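Local structure of CCMAN5 (2XSG) at residues 686-691 against 763-768; 565-570 against 599-604. The protein hydrolyses alpha-mannosidic bonds as a calcium-binding bacterial family GH92 glycosidase, an activity that enables mannose-6-phosphate modification of yeast-produced lysosomal enzymes. All coordinates share one frame; numbering follows the deposited sequence.

Contact 1 of 2, residues 686-691 against 763-768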
# COMPACT_ATOMS: atom_id res chain seq x y z
N GLN A 686 -17.69 11.86 -2.34
CA GLN A 686 -17.91 12.25 -0.92
C GLN A 686 -16.89 11.72 0.10
O GLN A 686 -16.29 10.64 -0.09
CB GLN A 686 -19.33 11.90 -0.48
CG GLN A 686 -20.37 12.81 -1.13
CD GLN A 686 -21.76 12.61 -0.56
OE1 GLN A 686 -22.72 13.20 -1.05
NE2 GLN A 686 -21.88 11.78 0.47
N PHE A 687 -16.71 12.49 1.18
CA PHE A 687 -15.88 12.09 2.31
C PHE A 687 -16.66 12.30 3.58
O PHE A 687 -17.38 13.29 3.68
CB PHE A 687 -14.56 12.86 2.33
CG PHE A 687 -13.73 12.61 1.13
CD1 PHE A 687 -12.88 11.52 1.08
CD2 PHE A 687 -13.83 13.43 0.01
CE1 PHE A 687 -12.13 11.25 -0.04
CE2 PHE A 687 -13.07 13.17 -1.14
CZ PHE A 687 -12.21 12.09 -1.15
N GLN A 688 -16.54 11.36 4.52
CA GLN A 688 -17.18 11.48 5.82
C GLN A 688 -16.27 12.17 6.84
O GLN A 688 -15.06 11.89 6.91
CB GLN A 688 -17.61 10.09 6.34
CG GLN A 688 -18.77 9.45 5.53
CD GLN A 688 -20.11 10.15 5.78
OE1 GLN A 688 -20.40 10.56 6.92
NE2 GLN A 688 -20.92 10.28 4.73
N VAL A 689 -16.89 13.03 7.65
CA VAL A 689 -16.20 13.78 8.70
C VAL A 689 -15.92 12.87 9.89
O VAL A 689 -16.81 12.12 10.33
CB VAL A 689 -17.02 15.01 9.14
CG1 VAL A 689 -16.46 15.61 10.42
CG2 VAL A 689 -17.03 16.06 8.02
N GLY A 690 -14.69 12.92 10.38
CA GLY A 690 -14.29 12.16 11.57
C GLY A 690 -13.91 13.06 12.73
O GLY A 690 -14.67 13.95 13.11
N SER A 691 -12.71 12.82 13.28
CA SER A 691 -12.18 13.62 14.38
C SER A 691 -10.78 14.13 14.02
O SER A 691 -9.78 13.47 14.35
CB SER A 691 -12.15 12.78 15.66
OG SER A 691 -11.62 13.51 16.76
N ALA A 763 -27.70 16.87 6.03
CA ALA A 763 -28.28 16.52 4.73
C ALA A 763 -27.79 15.10 4.45
O ALA A 763 -26.65 14.78 4.79
CB ALA A 763 -27.78 17.51 3.64
N PRO A 764 -28.65 14.23 3.86
CA PRO A 764 -28.25 12.83 3.60
C PRO A 764 -27.01 12.72 2.73
O PRO A 764 -26.79 13.56 1.85
CB PRO A 764 -29.44 12.23 2.84
CG PRO A 764 -30.51 13.30 2.78
CD PRO A 764 -30.10 14.45 3.66
N ALA A 765 -26.20 11.69 2.99
CA ALA A 765 -25.01 11.42 2.20
C ALA A 765 -25.39 10.60 0.98
O ALA A 765 -26.53 10.18 0.85
CB ALA A 765 -23.96 10.71 3.05
N PHE A 766 -24.43 10.37 0.09
CA PHE A 766 -24.70 9.60 -1.12
C PHE A 766 -25.10 8.15 -0.85
O PHE A 766 -24.46 7.43 -0.08
CB PHE A 766 -23.52 9.64 -2.09
CG PHE A 766 -23.69 8.74 -3.27
CD1 PHE A 766 -24.45 9.15 -4.36
CD2 PHE A 766 -23.12 7.47 -3.28
CE1 PHE A 766 -24.62 8.30 -5.47
CE2 PHE A 766 -23.29 6.61 -4.38
CZ PHE A 766 -24.04 7.03 -5.48
N SER A 767 -26.18 7.74 -1.52
CA SER A 767 -26.58 6.35 -1.65
C SER A 767 -27.14 6.23 -3.05
O SER A 767 -27.94 7.07 -3.48
CB SER A 767 -27.65 5.99 -0.63
OG SER A 767 -27.09 5.67 0.61
N MET A 768 -26.71 5.19 -3.78
CA MET A 768 -27.15 4.93 -5.15
C MET A 768 -28.68 4.97 -5.30
O MET A 768 -29.19 5.59 -6.23
CB MET A 768 -26.61 3.58 -5.63
CG MET A 768 -27.03 3.18 -7.03
SD MET A 768 -26.49 1.51 -7.47
CE MET A 768 -27.61 0.50 -6.50
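Gln686 and Gln688 reach from one strand to Ala765 and Phe766, and so join the middle strand of a three-stranded antiparallel sheet, 677-678, 686-689 and 735-737, to the irregular C-terminal tail of the chain. Being two apart on a strand, the two glutamines project to the same side, while Phe687 between them turns its ring to an edge-to-face meeting with Tyr365. The glutamines differ in shape. Gln686 is extended beyond CG (chi2 -172°), which carries its amide out to the tail backbone, where CD lies 3.5 Å from Phe766 N. Its modelled NE2 is 2.9 Å from that same Phe766 N; the amide is probably turned over, and with the groups exchanged a hydrogen bond may form here. Gln688 instead folds at chi2 (-72°), and its NE2 comes to 3.5 Å from Ala765 CB. Its OE1 accepts a hydrogen bond from Asn599, which helps fix the rotation of the buried amide. Glutamine suits both positions, since a long, flexible chain can bridge to the tail while its polar end meets another amide, as in Gln688, or may meet backbone, as in Gln686. The methyl of Ala765 sits against both amide ends, and it also packs on Trp735 of the neighbouring strand. The indole of Trp735 donates through NE1 to Ala763 O, adding a polar tie between tail and sheet. Phe766 offers the strand its CB rather than its ring: with CG anti to the backbone N (chi1 173°), the phenyl swings off from the strand, its plane nearly perpendicular to the Gln686 amide. One ring face is instead met by the tail itself, Met768 N standing 3.6 Å above the Phe766 ring plane, displaced from the ring centre.

Contact 2 of 2, residues 565-570 against 599-604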
# COMPACT_ATOMS: atom_id res chain seq x y z
N LEU A 565 -28.86 0.46 16.30
CA LEU A 565 -28.55 -0.52 17.34
C LEU A 565 -27.51 -1.55 16.84
O LEU A 565 -26.66 -1.99 17.60
CB LEU A 565 -29.83 -1.22 17.81
CG LEU A 565 -30.81 -0.38 18.65
CD1 LEU A 565 -32.15 -1.07 18.73
CD2 LEU A 565 -30.27 -0.14 20.06
N GLY A 566 -27.58 -1.90 15.55
CA GLY A 566 -26.56 -2.76 14.93
C GLY A 566 -25.16 -2.17 15.01
O GLY A 566 -24.19 -2.86 15.37
N MET A 567 -25.06 -0.88 14.68
CA MET A 567 -23.79 -0.15 14.69
C MET A 567 -23.22 -0.09 16.08
O MET A 567 -22.04 -0.36 16.27
CB MET A 567 -23.96 1.25 14.10
CG MET A 567 -23.68 1.32 12.61
SD MET A 567 -22.08 0.62 12.09
CE MET A 567 -20.93 1.70 12.91
N ARG A 568 -24.07 0.22 17.06
CA ARG A 568 -23.66 0.15 18.45
C ARG A 568 -23.15 -1.23 18.87
O ARG A 568 -22.13 -1.32 19.53
CB ARG A 568 -24.76 0.67 19.38
CG ARG A 568 -25.13 2.14 19.09
CD ARG A 568 -26.25 2.67 19.96
NE ARG A 568 -25.78 2.81 21.33
CZ ARG A 568 -25.39 3.94 21.90
NH1 ARG A 568 -25.41 5.08 21.25
NH2 ARG A 568 -24.97 3.93 23.15
N HIS A 569 -23.85 -2.30 18.48
CA HIS A 569 -23.42 -3.67 18.77
C HIS A 569 -22.10 -4.03 18.06
O HIS A 569 -21.24 -4.71 18.65
CB HIS A 569 -24.50 -4.67 18.37
CG HIS A 569 -24.31 -6.03 18.97
ND1 HIS A 569 -24.47 -6.28 20.32
CD2 HIS A 569 -23.97 -7.21 18.41
CE1 HIS A 569 -24.24 -7.55 20.56
NE2 HIS A 569 -23.94 -8.15 19.42
N MET A 570 -21.95 -3.59 16.81
CA MET A 570 -20.70 -3.76 16.03
C MET A 570 -19.45 -3.33 16.81
O MET A 570 -18.38 -3.93 16.69
CB MET A 570 -20.77 -2.94 14.75
CG MET A 570 -19.59 -3.15 13.79
SD MET A 570 -19.82 -4.68 12.89
CE MET A 570 -18.34 -4.72 11.89
N ASN A 599 -22.11 8.20 11.61
CA ASN A 599 -22.62 9.39 10.94
C ASN A 599 -23.94 9.10 10.22
O ASN A 599 -24.79 9.97 10.07
CB ASN A 599 -21.62 9.90 9.89
CG ASN A 599 -20.40 10.58 10.49
OD1 ASN A 599 -20.29 10.74 11.71
ND2 ASN A 599 -19.47 10.98 9.63
N TYR A 600 -24.10 7.87 9.76
CA TYR A 600 -25.29 7.45 9.02
C TYR A 600 -26.42 7.04 9.93
O TYR A 600 -27.57 7.03 9.51
CB TYR A 600 -24.98 6.29 8.09
CG TYR A 600 -24.05 6.61 6.92
CD1 TYR A 600 -22.66 6.69 7.11
CD2 TYR A 600 -24.55 6.81 5.63
CE1 TYR A 600 -21.80 6.96 6.04
CE2 TYR A 600 -23.68 7.07 4.55
CZ TYR A 600 -22.31 7.14 4.77
OH TYR A 600 -21.43 7.41 3.74
N THR A 601 -26.10 6.68 11.18
CA THR A 601 -27.13 6.29 12.13
C THR A 601 -27.50 7.41 13.08
O THR A 601 -28.11 7.15 14.13
CB THR A 601 -26.71 5.08 13.00
OG1 THR A 601 -25.49 5.38 13.69
CG2 THR A 601 -26.56 3.81 12.16
N GLY A 602 -27.14 8.64 12.73
CA GLY A 602 -27.47 9.83 13.52
C GLY A 602 -26.66 9.97 14.79
O GLY A 602 -27.06 10.65 15.74
N GLU A 603 -25.50 9.31 14.83
CA GLU A 603 -24.66 9.39 16.04
C GLU A 603 -23.23 9.78 15.68
O GLU A 603 -22.29 9.01 15.92
CB GLU A 603 -24.74 8.09 16.85
CG GLU A 603 -26.16 7.76 17.32
CD GLU A 603 -26.19 6.77 18.45
OE1 GLU A 603 -26.13 5.55 18.17
OE2 GLU A 603 -26.25 7.19 19.62
N PRO A 604 -23.05 10.96 15.06
CA PRO A 604 -21.72 11.33 14.58
C PRO A 604 -20.68 11.41 15.72
O PRO A 604 -19.50 11.15 15.48
CB PRO A 604 -21.93 12.72 13.95
CG PRO A 604 -23.39 12.95 13.90
CD PRO A 604 -24.04 12.04 14.87
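The Arg568 guanidinium meets the Glu603 carboxylate edge-on: Glu603 CD lies in the guanidinium plane, and the two flat groups are nearly coplanar, 24° apart. A single nitrogen makes the salt bridge. Arg568 NH1 approaches Glu603 OE2 to 2.8 Å and also donates to Glu603 OE1 at 3.2 Å, a nearly straight bond (167°) to the syn lone pair of that oxygen. NH1 therefore faces both carboxylate oxygens, with the hydrogen bond assigned to OE1. The bend of the arginine chain at chi3 (69°) turns the guanidinium toward Glu603. The straight part of the chain lies beside the acid as well, with Arg568 CD 3.4 Å from Glu603 OE1. A leucine in place of Arg568 would probably strip Glu603 of this salt bridge, leaving its carboxylate with the long, weak ion pair to Arg564. Arginine and glutamate suit this partly exposed position beside the Met567-Thr601 packing, where long charged chains can meet. Beneath them, Met567 CG packs on the Thr601 methyl, CG2, at 3.8 Å. Threonine serves two needs here: its methyl faces the helix, while OG1 is bound to Phe598 O of its own loop; the side chain also touches Ala563 and Arg564. The whole is a helix-against-loop packing in which the last turns of helix 560-570 rest on the segment leading into helix 604-616, within the GH92 catalytic domain, consistent with the (alpha/alpha)6 barrel of the six-hairpin clan.

How the contacts relate
Contact 2 comes first along the chain and closes before contact 1 opens; their centres are 14 Å apart, on the same side of the protein. They meet directly through 599-604. Asn599 ND2 also lies 3.0 Å from Val689 O, a probable hydrogen bond, and the Tyr600 ring packs on the tail, with its CE2 3.9 Å from Ala765 CB. Calcium ligands Asn588 and Glu589 belong to the chain joining the two segments of contact 2, whereas Asp662 comes between the contacts. Loop 599-604 thus joins the two contacts into one continuous packing of helix 560-570, the 677-678, 686-689, 735-737 sheet and the C-terminal tail.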